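PDB 6VAP: thioesterase from Streptomyces sp. WAC02707, which probably hydrolyses acyl thioesters on carrier proteins of the borrelidin assembly line, as a type II editing thioesterase that clears stalled or unwanted acyl groups. Local coordinates for residues A86-H89 and Q90-L94; A101-A104 and F105-R109; G136-H139 and L140-D143; P205-P209 and V210-A214. All blocks are in the same frame, centred on the assembly; numbering follows the deposited sequence.

Interaction 1 of 4, residues A86-H89 and Q90-L94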
ATOM      1  N   ALA A  86     -11.227 -12.829   5.982  1.00 44.40           N
ATOM      2  CA  ALA A  86     -11.249 -13.818   7.060  1.00 42.33           C
ATOM      3  C   ALA A  86     -10.464 -13.374   8.292  1.00 42.39           C
ATOM      4  O   ALA A  86     -10.692 -13.902   9.381  1.00 52.36           O
ATOM      5  CB  ALA A  86     -10.698 -15.152   6.551  1.00 43.03           C
ATOM      6  N   ARG A  87      -9.550 -12.424   8.145  1.00 30.44           N
ATOM      7  CA  ARG A  87      -8.737 -11.916   9.242  1.00 48.80           C
ATOM      8  C   ARG A  87      -9.225 -10.581   9.774  1.00 54.61           C
ATOM      9  O   ARG A  87      -8.969 -10.257  10.940  1.00 41.54           O
ATOM     10  CB  ARG A  87      -7.288 -11.719   8.793  1.00 51.62           C
ATOM     11  CG  ARG A  87      -6.545 -12.993   8.521  1.00 61.94           C
ATOM     12  CD  ARG A  87      -5.061 -12.724   8.493  1.00 53.35           C
ATOM     13  NE  ARG A  87      -4.537 -12.427   9.831  1.00 51.54           N
ATOM     14  CZ  ARG A  87      -3.417 -12.936  10.326  1.00 42.60           C
ATOM     15  NH1 ARG A  87      -2.695 -13.786   9.612  1.00 49.50           N
ATOM     16  NH2 ARG A  87      -3.022 -12.584  11.536  1.00 42.45           N
ATOM     17  N   VAL A  88      -9.906  -9.802   8.927  1.00 46.53           N
ATOM     18  CA  VAL A  88     -10.263  -8.431   9.251  1.00 44.48           C
ATOM     19  C   VAL A  88     -10.955  -8.406  10.601  1.00 28.98           C
ATOM     20  O   VAL A  88     -11.836  -9.219  10.881  1.00 32.33           O
ATOM     21  CB  VAL A  88     -11.162  -7.847   8.144  1.00 54.12           C
ATOM     22  CG1 VAL A  88     -12.556  -8.513   8.176  1.00 66.66           C
ATOM     23  CG2 VAL A  88     -11.280  -6.335   8.295  1.00 53.92           C
ATOM     24  N   HIS A  89     -10.700  -7.370  11.387  1.00 29.94           N
ATOM     25  CA  HIS A  89     -11.388  -7.105  12.655  1.00 35.83           C
ATOM     26  C   HIS A  89     -11.359  -5.586  12.823  1.00 40.64           C
ATOM     27  O   HIS A  89     -10.266  -5.122  12.932  1.00 40.98           O
ATOM     28  CB  HIS A  89     -10.676  -7.892  13.756  1.00 67.58           C
ATOM     29  CG  HIS A  89     -11.256  -7.708  15.108  1.00 99.80           C
ATOM     30  ND1 HIS A  89     -10.986  -6.618  15.869  1.00110.91           N
ATOM     31  CD2 HIS A  89     -12.131  -8.448  15.806  1.00105.91           C
ATOM     32  CE1 HIS A  89     -11.647  -6.707  16.994  1.00112.96           C
ATOM     33  NE2 HIS A  89     -12.354  -7.808  16.970  1.00111.33           N
ATOM     34  N   GLN A  90     -12.484  -4.855  12.767  1.00 33.33           N
ATOM     35  CA  GLN A  90     -12.511  -3.420  12.983  1.00 45.83           C
ATOM     36  C   GLN A  90     -12.187  -3.102  14.443  1.00 38.98           C
ATOM     37  O   GLN A  90     -12.503  -3.884  15.337  1.00 44.62           O
ATOM     38  CB  GLN A  90     -13.882  -2.877  12.596  1.00 52.59           C
ATOM     39  CG  GLN A  90     -14.265  -3.239  11.157  1.00 58.04           C
ATOM     40  CD  GLN A  90     -15.659  -2.776  10.779  1.00 69.61           C
ATOM     41  OE1 GLN A  90     -15.879  -1.600  10.479  1.00 77.27           O
ATOM     42  NE2 GLN A  90     -16.610  -3.705  10.792  1.00 65.89           N
ATOM     43  N   PRO A  91     -11.567  -1.955  14.718  1.00 41.32           N
ATOM     44  CA  PRO A  91     -11.177  -0.923  13.750  1.00 31.40           C
ATOM     45  C   PRO A  91      -9.991  -1.354  12.900  1.00 28.58           C
ATOM     46  O   PRO A  91      -9.031  -1.914  13.432  1.00 36.65           O
ATOM     47  CB  PRO A  91     -10.808   0.277  14.628  1.00 37.66           C
ATOM     48  CG  PRO A  91     -11.275  -0.086  16.051  1.00 43.08           C
ATOM     49  CD  PRO A  91     -11.260  -1.574  16.105  1.00 35.97           C
ATOM     50  N   VAL A  92     -10.070  -1.101  11.591  1.00 33.17           N
ATOM     51  CA  VAL A  92      -9.037  -1.495  10.640  1.00 24.19           C
ATOM     52  C   VAL A  92      -8.685  -0.303   9.758  1.00 22.85           C
ATOM     53  O   VAL A  92      -9.561   0.453   9.321  1.00 30.26           O
ATOM     54  CB  VAL A  92      -9.490  -2.699   9.787  1.00 30.55           C
ATOM     55  CG1 VAL A  92     -10.775  -2.366   9.040  1.00 24.83           C
ATOM     56  CG2 VAL A  92      -8.405  -3.132   8.822  1.00 34.36           C
ATOM     57  N   ALA A  93      -7.393  -0.146   9.490  1.00 39.17           N
ATOM     58  CA  ALA A  93      -6.897   0.892   8.604  1.00 28.21           C
ATOM     59  C   ALA A  93      -5.965   0.258   7.579  1.00 24.90           C
ATOM     60  O   ALA A  93      -5.394  -0.815   7.806  1.00 21.17           O
ATOM     61  CB  ALA A  93      -6.170   1.997   9.367  1.00 31.29           C
ATOM     62  N   LEU A  94      -5.831   0.926   6.431  1.00 19.94           N
ATOM     63  CA  LEU A  94      -4.963   0.475   5.351  1.00 23.46           C
ATOM     64  C   LEU A  94      -3.867   1.500   5.082  1.00 21.52           C
ATOM     65  O   LEU A  94      -4.115   2.709   5.106  1.00 20.42           O
ATOM     66  CB  LEU A  94      -5.760   0.237   4.089  1.00 23.02           C
ATOM     67  CG  LEU A  94      -7.146  -0.421   4.249  1.00 28.63           C
ATOM     68  CD1 LEU A  94      -7.862  -0.471   2.954  1.00 26.68           C
ATOM     69  CD2 LEU A  94      -6.994  -1.813   4.844  1.00 33.57           C
TER

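Interaction 2 of 4, residues A101-A104 and F105-R109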
ATOM      1  N   ALA A 101      -0.418   1.895  -2.630  1.00 18.04           N
ATOM      2  CA  ALA A 101      -1.484   2.857  -2.338  1.00 16.84           C
ATOM      3  C   ALA A 101      -2.706   2.614  -3.224  1.00 21.00           C
ATOM      4  O   ALA A 101      -3.854   2.710  -2.775  1.00 17.07           O
ATOM      5  CB  ALA A 101      -0.960   4.297  -2.517  1.00 23.77           C
ATOM      6  N   THR A 102      -2.482   2.305  -4.492  1.00 16.93           N
ATOM      7  CA  THR A 102      -3.603   1.999  -5.369  1.00 15.29           C
ATOM      8  C   THR A 102      -4.275   0.696  -4.941  1.00 27.48           C
ATOM      9  O   THR A 102      -5.508   0.607  -4.883  1.00 22.43           O
ATOM     10  CB  THR A 102      -3.127   1.921  -6.817  1.00 17.45           C
ATOM     11  OG1 THR A 102      -2.511   3.149  -7.208  1.00 24.43           O
ATOM     12  CG2 THR A 102      -4.332   1.618  -7.771  1.00 21.27           C
ATOM     13  N   LEU A 103      -3.480  -0.322  -4.624  1.00 18.40           N
ATOM     14  CA  LEU A 103      -4.043  -1.550  -4.086  1.00 16.98           C
ATOM     15  C   LEU A 103      -4.823  -1.284  -2.813  1.00 17.69           C
ATOM     16  O   LEU A 103      -5.939  -1.791  -2.665  1.00 19.71           O
ATOM     17  CB  LEU A 103      -2.936  -2.561  -3.846  1.00 18.12           C
ATOM     18  CG  LEU A 103      -3.372  -3.898  -3.247  1.00 28.50           C
ATOM     19  CD1 LEU A 103      -4.474  -4.542  -4.099  1.00 27.87           C
ATOM     20  CD2 LEU A 103      -2.189  -4.821  -3.156  1.00 25.17           C
ATOM     21  N   ALA A 104      -4.273  -0.460  -1.911  1.00 21.79           N
ATOM     22  CA  ALA A 104      -4.975  -0.131  -0.677  1.00 22.81           C
ATOM     23  C   ALA A 104      -6.300   0.536  -0.957  1.00 29.55           C
ATOM     24  O   ALA A 104      -7.282   0.265  -0.255  1.00 26.13           O
ATOM     25  CB  ALA A 104      -4.126   0.765   0.229  1.00 17.74           C
ATOM     26  N   PHE A 105      -6.341   1.403  -1.971  1.00 19.44           N
ATOM     27  CA  PHE A 105      -7.577   2.081  -2.307  1.00 18.11           C
ATOM     28  C   PHE A 105      -8.594   1.104  -2.855  1.00 32.15           C
ATOM     29  O   PHE A 105      -9.780   1.226  -2.571  1.00 20.89           O
ATOM     30  CB  PHE A 105      -7.305   3.185  -3.314  1.00 21.28           C
ATOM     31  CG  PHE A 105      -8.538   3.650  -4.053  1.00 20.08           C
ATOM     32  CD1 PHE A 105      -9.437   4.546  -3.466  1.00 27.31           C
ATOM     33  CD2 PHE A 105      -8.772   3.243  -5.330  1.00 18.97           C
ATOM     34  CE1 PHE A 105     -10.541   4.978  -4.152  1.00 28.39           C
ATOM     35  CE2 PHE A 105      -9.869   3.677  -6.018  1.00 20.64           C
ATOM     36  CZ  PHE A 105     -10.763   4.553  -5.429  1.00 33.99           C
ATOM     37  N   GLU A 106      -8.155   0.176  -3.698  1.00 14.31           N
ATOM     38  CA  GLU A 106      -9.045  -0.827  -4.266  1.00 14.82           C
ATOM     39  C   GLU A 106      -9.578  -1.751  -3.186  1.00 19.38           C
ATOM     40  O   GLU A 106     -10.759  -2.121  -3.214  1.00 19.17           O
ATOM     41  CB  GLU A 106      -8.293  -1.601  -5.350  1.00 20.38           C
ATOM     42  CG  GLU A 106      -8.094  -0.840  -6.640  1.00 23.15           C
ATOM     43  CD  GLU A 106      -9.436  -0.512  -7.308  1.00 31.63           C
ATOM     44  OE1 GLU A 106     -10.412  -1.211  -7.011  1.00 32.63           O
ATOM     45  OE2 GLU A 106      -9.484   0.442  -8.096  1.00 27.69           O
ATOM     46  N   LEU A 107      -8.724  -2.127  -2.232  1.00 29.87           N
ATOM     47  CA  LEU A 107      -9.173  -2.928  -1.098  1.00 16.25           C
ATOM     48  C   LEU A 107     -10.165  -2.153  -0.252  1.00 20.37           C
ATOM     49  O   LEU A 107     -11.178  -2.703   0.191  1.00 22.69           O
ATOM     50  CB  LEU A 107      -7.972  -3.365  -0.248  1.00 20.38           C
ATOM     51  CG  LEU A 107      -7.034  -4.329  -0.929  1.00 20.51           C
ATOM     52  CD1 LEU A 107      -5.698  -4.463  -0.132  1.00 28.05           C
ATOM     53  CD2 LEU A 107      -7.711  -5.699  -1.026  1.00 28.64           C
ATOM     54  N   ALA A 108      -9.955  -0.847  -0.115  1.00 17.66           N
ATOM     55  CA  ALA A 108     -10.905  -0.040   0.639  1.00 21.85           C
ATOM     56  C   ALA A 108     -12.276  -0.044  -0.019  1.00 26.99           C
ATOM     57  O   ALA A 108     -13.310  -0.174   0.643  1.00 27.64           O
ATOM     58  CB  ALA A 108     -10.377   1.380   0.789  1.00 26.88           C
ATOM     59  N   ARG A 109     -12.301   0.111  -1.334  1.00 16.10           N
ATOM     60  CA  ARG A 109     -13.544   0.046  -2.078  1.00 17.60           C
ATOM     61  C   ARG A 109     -14.272  -1.248  -1.801  1.00 19.30           C
ATOM     62  O   ARG A 109     -15.491  -1.240  -1.618  1.00 25.25           O
ATOM     63  CB  ARG A 109     -13.256   0.162  -3.579  1.00 23.89           C
ATOM     64  CG  ARG A 109     -13.127   1.538  -4.130  1.00 35.07           C
ATOM     65  CD  ARG A 109     -12.795   1.489  -5.636  1.00 25.53           C
ATOM     66  NE  ARG A 109     -13.532   2.494  -6.393  1.00 48.93           N
ATOM     67  CZ  ARG A 109     -13.517   2.580  -7.713  1.00 42.76           C
ATOM     68  NH1 ARG A 109     -12.815   1.705  -8.419  1.00 42.82           N
ATOM     69  NH2 ARG A 109     -14.179   3.550  -8.307  1.00 57.60           N
TER

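Interaction 3 of 4, residues G136-H139 and L140-D143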
ATOM      1  N   GLY A 136       2.998   4.498 -18.998  1.00 42.02           N
ATOM      2  CA  GLY A 136       4.222   3.989 -18.392  1.00 41.41           C
ATOM      3  C   GLY A 136       4.725   2.752 -19.121  1.00 42.70           C
ATOM      4  O   GLY A 136       3.941   1.933 -19.599  1.00 38.83           O
ATOM      5  N   THR A 137       6.053   2.621 -19.223  1.00 33.14           N
ATOM      6  CA  THR A 137       6.649   1.574 -20.052  1.00 47.82           C
ATOM      7  C   THR A 137       7.756   0.812 -19.331  1.00 42.17           C
ATOM      8  O   THR A 137       8.395  -0.048 -19.940  1.00 32.23           O
ATOM      9  CB  THR A 137       7.203   2.155 -21.368  1.00 59.86           C
ATOM     10  OG1 THR A 137       8.377   2.914 -21.089  1.00 51.91           O
ATOM     11  CG2 THR A 137       6.178   3.053 -22.043  1.00 72.31           C
ATOM     12  N   VAL A 138       7.994   1.092 -18.052  1.00 36.42           N
ATOM     13  CA  VAL A 138       9.071   0.410 -17.336  1.00 35.26           C
ATOM     14  C   VAL A 138       8.877  -1.103 -17.385  1.00 35.31           C
ATOM     15  O   VAL A 138       9.840  -1.867 -17.506  1.00 40.00           O
ATOM     16  CB  VAL A 138       9.165   0.928 -15.886  1.00 30.99           C
ATOM     17  CG1 VAL A 138       9.963   0.005 -15.047  1.00 33.64           C
ATOM     18  CG2 VAL A 138       9.777   2.329 -15.882  1.00 43.38           C
ATOM     19  N   HIS A 139       7.635  -1.562 -17.281  1.00 29.84           N
ATOM     20  CA  HIS A 139       7.356  -2.990 -17.316  1.00 28.64           C
ATOM     21  C   HIS A 139       7.630  -3.610 -18.678  1.00 31.01           C
ATOM     22  O   HIS A 139       7.702  -4.833 -18.768  1.00 34.10           O
ATOM     23  CB  HIS A 139       5.905  -3.278 -16.917  1.00 28.21           C
ATOM     24  CG  HIS A 139       4.888  -2.813 -17.911  1.00 29.47           C
ATOM     25  ND1 HIS A 139       4.575  -1.483 -18.084  1.00 32.15           N
ATOM     26  CD2 HIS A 139       4.114  -3.496 -18.790  1.00 31.53           C
ATOM     27  CE1 HIS A 139       3.641  -1.369 -19.015  1.00 40.29           C
ATOM     28  NE2 HIS A 139       3.338  -2.577 -19.455  1.00 32.42           N
ATOM     29  N   LEU A 140       7.763  -2.814 -19.730  1.00 32.38           N
ATOM     30  CA  LEU A 140       8.015  -3.300 -21.077  1.00 35.18           C
ATOM     31  C   LEU A 140       9.489  -3.321 -21.442  1.00 36.11           C
ATOM     32  O   LEU A 140       9.828  -3.783 -22.532  1.00 38.71           O
ATOM     33  CB  LEU A 140       7.258  -2.430 -22.089  1.00 36.95           C
ATOM     34  CG  LEU A 140       5.750  -2.355 -21.889  1.00 39.41           C
ATOM     35  CD1 LEU A 140       5.118  -1.326 -22.825  1.00 39.00           C
ATOM     36  CD2 LEU A 140       5.116  -3.723 -22.074  1.00 38.75           C
ATOM     37  N   LEU A 141      10.373  -2.856 -20.567  1.00 34.48           N
ATOM     38  CA  LEU A 141      11.795  -2.840 -20.888  1.00 42.74           C
ATOM     39  C   LEU A 141      12.376  -4.251 -20.948  1.00 48.94           C
ATOM     40  O   LEU A 141      11.879  -5.182 -20.315  1.00 45.36           O
ATOM     41  CB  LEU A 141      12.568  -2.035 -19.852  1.00 39.86           C
ATOM     42  CG  LEU A 141      12.141  -0.583 -19.638  1.00 49.71           C
ATOM     43  CD1 LEU A 141      12.617  -0.088 -18.280  1.00 40.36           C
ATOM     44  CD2 LEU A 141      12.672   0.280 -20.755  1.00 47.92           C
ATOM     45  N   SER A 142      13.439  -4.401 -21.733  1.00 49.60           N
ATOM     46  CA  SER A 142      14.178  -5.649 -21.774  1.00 51.21           C
ATOM     47  C   SER A 142      14.721  -5.982 -20.388  1.00 51.01           C
ATOM     48  O   SER A 142      14.813  -5.125 -19.503  1.00 47.26           O
ATOM     49  CB  SER A 142      15.338  -5.554 -22.764  1.00 48.66           C
ATOM     50  OG  SER A 142      16.472  -4.968 -22.158  1.00 49.00           O
ATOM     51  N   ASP A 143      15.082  -7.253 -20.203  1.00 59.42           N
ATOM     52  CA  ASP A 143      15.644  -7.675 -18.925  1.00 57.90           C
ATOM     53  C   ASP A 143      16.792  -6.760 -18.506  1.00 53.33           C
ATOM     54  O   ASP A 143      16.856  -6.301 -17.361  1.00 48.85           O
ATOM     55  CB  ASP A 143      16.115  -9.128 -19.015  1.00 67.81           C
ATOM     56  CG  ASP A 143      15.081 -10.118 -18.504  1.00 75.00           C
ATOM     57  OD1 ASP A 143      14.275  -9.762 -17.618  1.00 75.20           O
ATOM     58  OD2 ASP A 143      15.075 -11.271 -18.988  1.00 77.60           O
TER

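Interaction 4 of 4, residues P205-P209 and V210-A214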
ATOM      1  N   PRO A 205       9.172  13.239  -8.910  1.00 26.53           N
ATOM      2  CA  PRO A 205       8.702  13.475 -10.292  1.00 28.13           C
ATOM      3  C   PRO A 205       7.454  12.685 -10.653  1.00 31.52           C
ATOM      4  O   PRO A 205       6.781  13.025 -11.641  1.00 30.47           O
ATOM      5  CB  PRO A 205       9.900  13.055 -11.169  1.00 31.22           C
ATOM      6  CG  PRO A 205      11.069  13.134 -10.254  1.00 31.17           C
ATOM      7  CD  PRO A 205      10.572  12.795  -8.871  1.00 28.36           C
ATOM      8  N   MET A 206       7.122  11.633  -9.892  1.00 27.80           N
ATOM      9  CA  MET A 206       5.999  10.764 -10.238  1.00 25.91           C
ATOM     10  C   MET A 206       4.690  11.141  -9.561  1.00 26.05           C
ATOM     11  O   MET A 206       3.656  10.551  -9.878  1.00 28.10           O
ATOM     12  CB  MET A 206       6.334   9.320  -9.899  1.00 37.54           C
ATOM     13  CG  MET A 206       7.539   8.780 -10.692  1.00 57.55           C
ATOM     14  SD  MET A 206       7.171   8.544 -12.458  1.00 87.54           S
ATOM     15  CE  MET A 206       7.881  10.001 -13.200  1.00 95.60           C
ATOM     16  N   VAL A 207       4.699  12.130  -8.668  1.00 22.02           N
ATOM     17  CA  VAL A 207       3.495  12.593  -7.972  1.00 21.14           C
ATOM     18  C   VAL A 207       3.546  14.109  -7.873  1.00 20.99           C
ATOM     19  O   VAL A 207       4.387  14.656  -7.149  1.00 22.30           O
ATOM     20  CB  VAL A 207       3.348  11.988  -6.568  1.00 32.80           C
ATOM     21  CG1 VAL A 207       2.006  12.298  -6.043  1.00 20.72           C
ATOM     22  CG2 VAL A 207       3.629  10.512  -6.604  1.00 30.05           C
ATOM     23  N   THR A 208       2.705  14.790  -8.644  1.00 21.34           N
ATOM     24  CA  THR A 208       2.574  16.226  -8.498  1.00 22.08           C
ATOM     25  C   THR A 208       1.682  16.549  -7.318  1.00 26.20           C
ATOM     26  O   THR A 208       0.886  15.710  -6.897  1.00 25.11           O
ATOM     27  CB  THR A 208       1.998  16.838  -9.759  1.00 27.67           C
ATOM     28  OG1 THR A 208       0.659  16.382  -9.952  1.00 23.96           O
ATOM     29  CG2 THR A 208       2.851  16.477 -10.988  1.00 26.03           C
ATOM     30  N   PRO A 209       1.790  17.780  -6.775  1.00 25.13           N
ATOM     31  CA  PRO A 209       0.886  18.183  -5.682  1.00 35.08           C
ATOM     32  C   PRO A 209      -0.580  18.007  -6.030  1.00 21.03           C
ATOM     33  O   PRO A 209      -1.362  17.551  -5.188  1.00 20.08           O
ATOM     34  CB  PRO A 209       1.244  19.668  -5.451  1.00 35.48           C
ATOM     35  CG  PRO A 209       2.615  19.824  -5.982  1.00 28.25           C
ATOM     36  CD  PRO A 209       2.775  18.834  -7.110  1.00 36.04           C
ATOM     37  N   VAL A 210      -0.983  18.370  -7.247  1.00 22.65           N
ATOM     38  CA  VAL A 210      -2.383  18.220  -7.617  1.00 26.25           C
ATOM     39  C   VAL A 210      -2.751  16.745  -7.670  1.00 21.62           C
ATOM     40  O   VAL A 210      -3.854  16.350  -7.276  1.00 22.39           O
ATOM     41  CB  VAL A 210      -2.656  18.937  -8.953  1.00 28.59           C
ATOM     42  CG1 VAL A 210      -3.969  18.461  -9.567  1.00 36.80           C
ATOM     43  CG2 VAL A 210      -2.661  20.421  -8.760  1.00 41.91           C
ATOM     44  N   GLU A 211      -1.834  15.905  -8.153  1.00 22.52           N
ATOM     45  CA  GLU A 211      -2.116  14.472  -8.236  1.00 26.76           C
ATOM     46  C   GLU A 211      -2.353  13.884  -6.852  1.00 26.27           C
ATOM     47  O   GLU A 211      -3.262  13.052  -6.651  1.00 25.68           O
ATOM     48  CB  GLU A 211      -0.967  13.738  -8.935  1.00 28.33           C
ATOM     49  CG  GLU A 211      -0.995  13.900 -10.439  1.00 29.58           C
ATOM     50  CD  GLU A 211       0.243  13.339 -11.108  1.00 32.15           C
ATOM     51  OE1 GLU A 211       1.301  13.265 -10.452  1.00 23.21           O
ATOM     52  OE2 GLU A 211       0.161  12.972 -12.280  1.00 26.00           O
ATOM     53  N   ALA A 212      -1.592  14.384  -5.867  1.00 17.69           N
ATOM     54  CA  ALA A 212      -1.758  13.897  -4.511  1.00 21.32           C
ATOM     55  C   ALA A 212      -3.013  14.474  -3.893  1.00 22.82           C
ATOM     56  O   ALA A 212      -3.780  13.759  -3.263  1.00 19.08           O
ATOM     57  CB  ALA A 212      -0.536  14.230  -3.660  1.00 24.22           C
ATOM     58  N   ARG A 213      -3.243  15.762  -4.069  1.00 21.40           N
ATOM     59  CA  ARG A 213      -4.431  16.398  -3.513  1.00 25.97           C
ATOM     60  C   ARG A 213      -5.695  15.776  -4.097  1.00 19.49           C
ATOM     61  O   ARG A 213      -6.743  15.795  -3.454  1.00 24.88           O
ATOM     62  CB  ARG A 213      -4.354  17.927  -3.762  1.00 30.73           C
ATOM     63  CG  ARG A 213      -5.574  18.716  -3.321  1.00 60.38           C
ATOM     64  CD  ARG A 213      -5.613  18.871  -1.817  1.00 71.05           C
ATOM     65  NE  ARG A 213      -4.439  19.571  -1.298  1.00 79.47           N
ATOM     66  CZ  ARG A 213      -4.294  19.956  -0.033  1.00 90.40           C
ATOM     67  NH1 ARG A 213      -5.253  19.713   0.853  1.00 95.06           N
ATOM     68  NH2 ARG A 213      -3.188  20.585   0.349  1.00 90.59           N
ATOM     69  N   ALA A 214      -5.632  15.242  -5.319  1.00 24.63           N
ATOM     70  CA  ALA A 214      -6.829  14.713  -5.947  1.00 20.25           C
ATOM     71  C   ALA A 214      -7.366  13.512  -5.184  1.00 23.54           C
ATOM     72  O   ALA A 214      -8.523  13.143  -5.382  1.00 19.98           O
ATOM     73  CB  ALA A 214      -6.541  14.339  -7.391  1.00 20.96           C
TER

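Interaction 1 of 4, residues A86-H89 and Q90-L94
His89 and Gln90 join where the chain leaves helix 73-87, and the amide of Gln26 holds the turn from outside: its OE1 accepts from His89 N, while its NE2 donates to Arg87 O. Past the His89 carbonyl the chain bends sharply, and His89 O comes 3.5 Å from Pro91 O, two acceptors that cannot bond to each other, and 4.0 Å from Val92 CB. A cis peptide between Gln90 and Pro91 shapes this bend. The imidazole of His89 is exposed and poorly ordered. On the inner side of the turn two valines meet, CG2 of Val88 lying 4.1 Å from CG1 of Val92, with the side chains crossing at about a right angle. Val88 makes this touch with the branch anti to its backbone N, Val92 with the one set between N and the carbonyl carbon (chi1 58°). Val88 also rests on Phe111 of helix 99-113, and Val92 on Ile28. The helix-to-strand connection thus draws no clear hydrogen bond from one segment to the other; a single apolar touch, the cis-proline geometry and polar ties to Gln26 shape it before strand 92-97 enters the central sheet.

Interaction 2 of 4, residues A101-A104 and F105-R109
Leu103 and Leu107, one turn apart on helix 99-113, are joined both through the backbone and through their side chains. This helix is the crossover of the beta-alpha-beta unit from strand 92-97 to strand 120-124, directly after the probable nucleophile elbow, which Ala104 touches. Four successive i to i+4 bonds form the backbone framework. The bond from Leu107 N to Leu103 O is 2.8 Å long, fairly straight (164° at the hydrogen) and nearly along the C=O axis. Those from Phe105 N to Ala101 O (2.9 Å) and from Ala108 N to Ala104 O (2.9 Å) are more bent, each donor standing 29° out of the carbonyl plane.

The apolar part is the leucine pair: CG of Leu103 lies 3.9 Å from CD1 of Leu107, and the side chains cross at a slant. Leu107, its CG beside its backbone N (chi1 -67°), bends back onto Leu103. Both leucines rest on Leu30 of the sheet and on helix 73-87. The aliphatic chain of Arg109 passes over one face of Phe105, its CG 4.0 Å above the ring plane and offset toward the rim.

Among the charged groups, Arg109 NH1 makes a salt bridge to Glu106 OE2 at 3.6 Å. The same carboxylate is bonded to Tyr184 OH and bridged to Arg110. Two arginines and a hydroxyl around one buried carboxylate would probably favour its ionised form.

Interaction 3 of 4, residues G136-H139 and L140-D143
Leu140 is laid over the imidazole of the residue before it, His139, the two side chains running side by side in the same direction. Its CB lies 3.4 Å from Thr137 O, the carbonyl that also accepts from Leu140 N at 2.8 Å. CG comes next, 3.6 Å from the centroid of the His139 ring and only 19° off the ring normal, a CH-pi contact over the face. Of the two methyls, CD2 bears on the rim at NE2 of His139, 3.4 Å away, whereas CD1 stands farther along, 4.3 Å from Thr137 CB. His139 can offer this face because its CG sits between the backbone N and the carbonyl carbon (chi1 69°), which sets the ring beside Leu140; a bond from ND1 to Glu182 helps fix its rotation. A longer bond, 3.3 Å from Leu141 N to Val138 O, closes the 3-10 turn; in both backbone bonds the donor stands above the carbonyl plane. CD1 of Leu141 meets CG1 of Val138 at 4.2 Å. Ser142 then caps helix 143-149 through Glu145 N. The turn leads into that helix along one flank of helix 167-182, where Val138 touches Tyr178, Leu140 touches Arg179 and Arg175 holds the carbonyls of His139 and Leu141.

Interaction 4 of 4, residues P205-P209 and V210-A214
Thr208 and Glu211 grip each other at the start of helix 209-213. The tight part is polar: Thr208 N donates almost straight (172°) to Glu211 OE1 at 2.8 Å, reaching it on the anti side of the carboxylate, and Glu211 N returns a bond of 3.1 Å to Thr208 OG1. OG1 can accept it because it stands between its own N and carbonyl carbon (chi1 66°), and also lies 3.0 Å from Glu211 CG. This reciprocal pair is a capping box, with Thr208 as N-cap, and the extended Glu211 side chain reaches back along the chain to close it. The helix then continues with Ala212 N bonded to Thr208 O at 3.0 Å and Arg213 N to Pro209 O at 2.8 Å. Glu211 OE1 has a second partner in Arg133, a salt bridge that ties the cap to another loop. Beneath the cap, on the buried side, CG1 of Val207 meets the methyl of Ala212 at 4.0 Å, and Ala212 rests on Leu225 of strand 223-228. Just upstream, Met206 N donates to Asp204, probably the acid of a Ser-His-Asp triad. The outer side, Pro209 and Val210, is looser and exposed; Arg213 leads away from the turn and lies against strand 223-228.

The four contacts follow one another along a single alpha/beta-hydrolase chain without overlapping. Interaction 1 runs from the end of helix 73-87 into strand 92-97, followed by helix 99-113, home of interaction 2; their centres are 14 Å apart and they touch where Leu94 CD1 packs 3.3 Å from Ala104 O. Between them lies the probable nucleophile elbow with Ser98. Interaction 4, centred 17 Å from interaction 2, follows strand 196-201 and lies next to Asp204, so these two flank different parts of a probable Ser-His-Asp triad. Interaction 3 is peripheral, centred 35 Å from interaction 1 across the chain's centre, in the excursion that follows strand 120-124; its nearest atoms are about 8 Å from interaction 4.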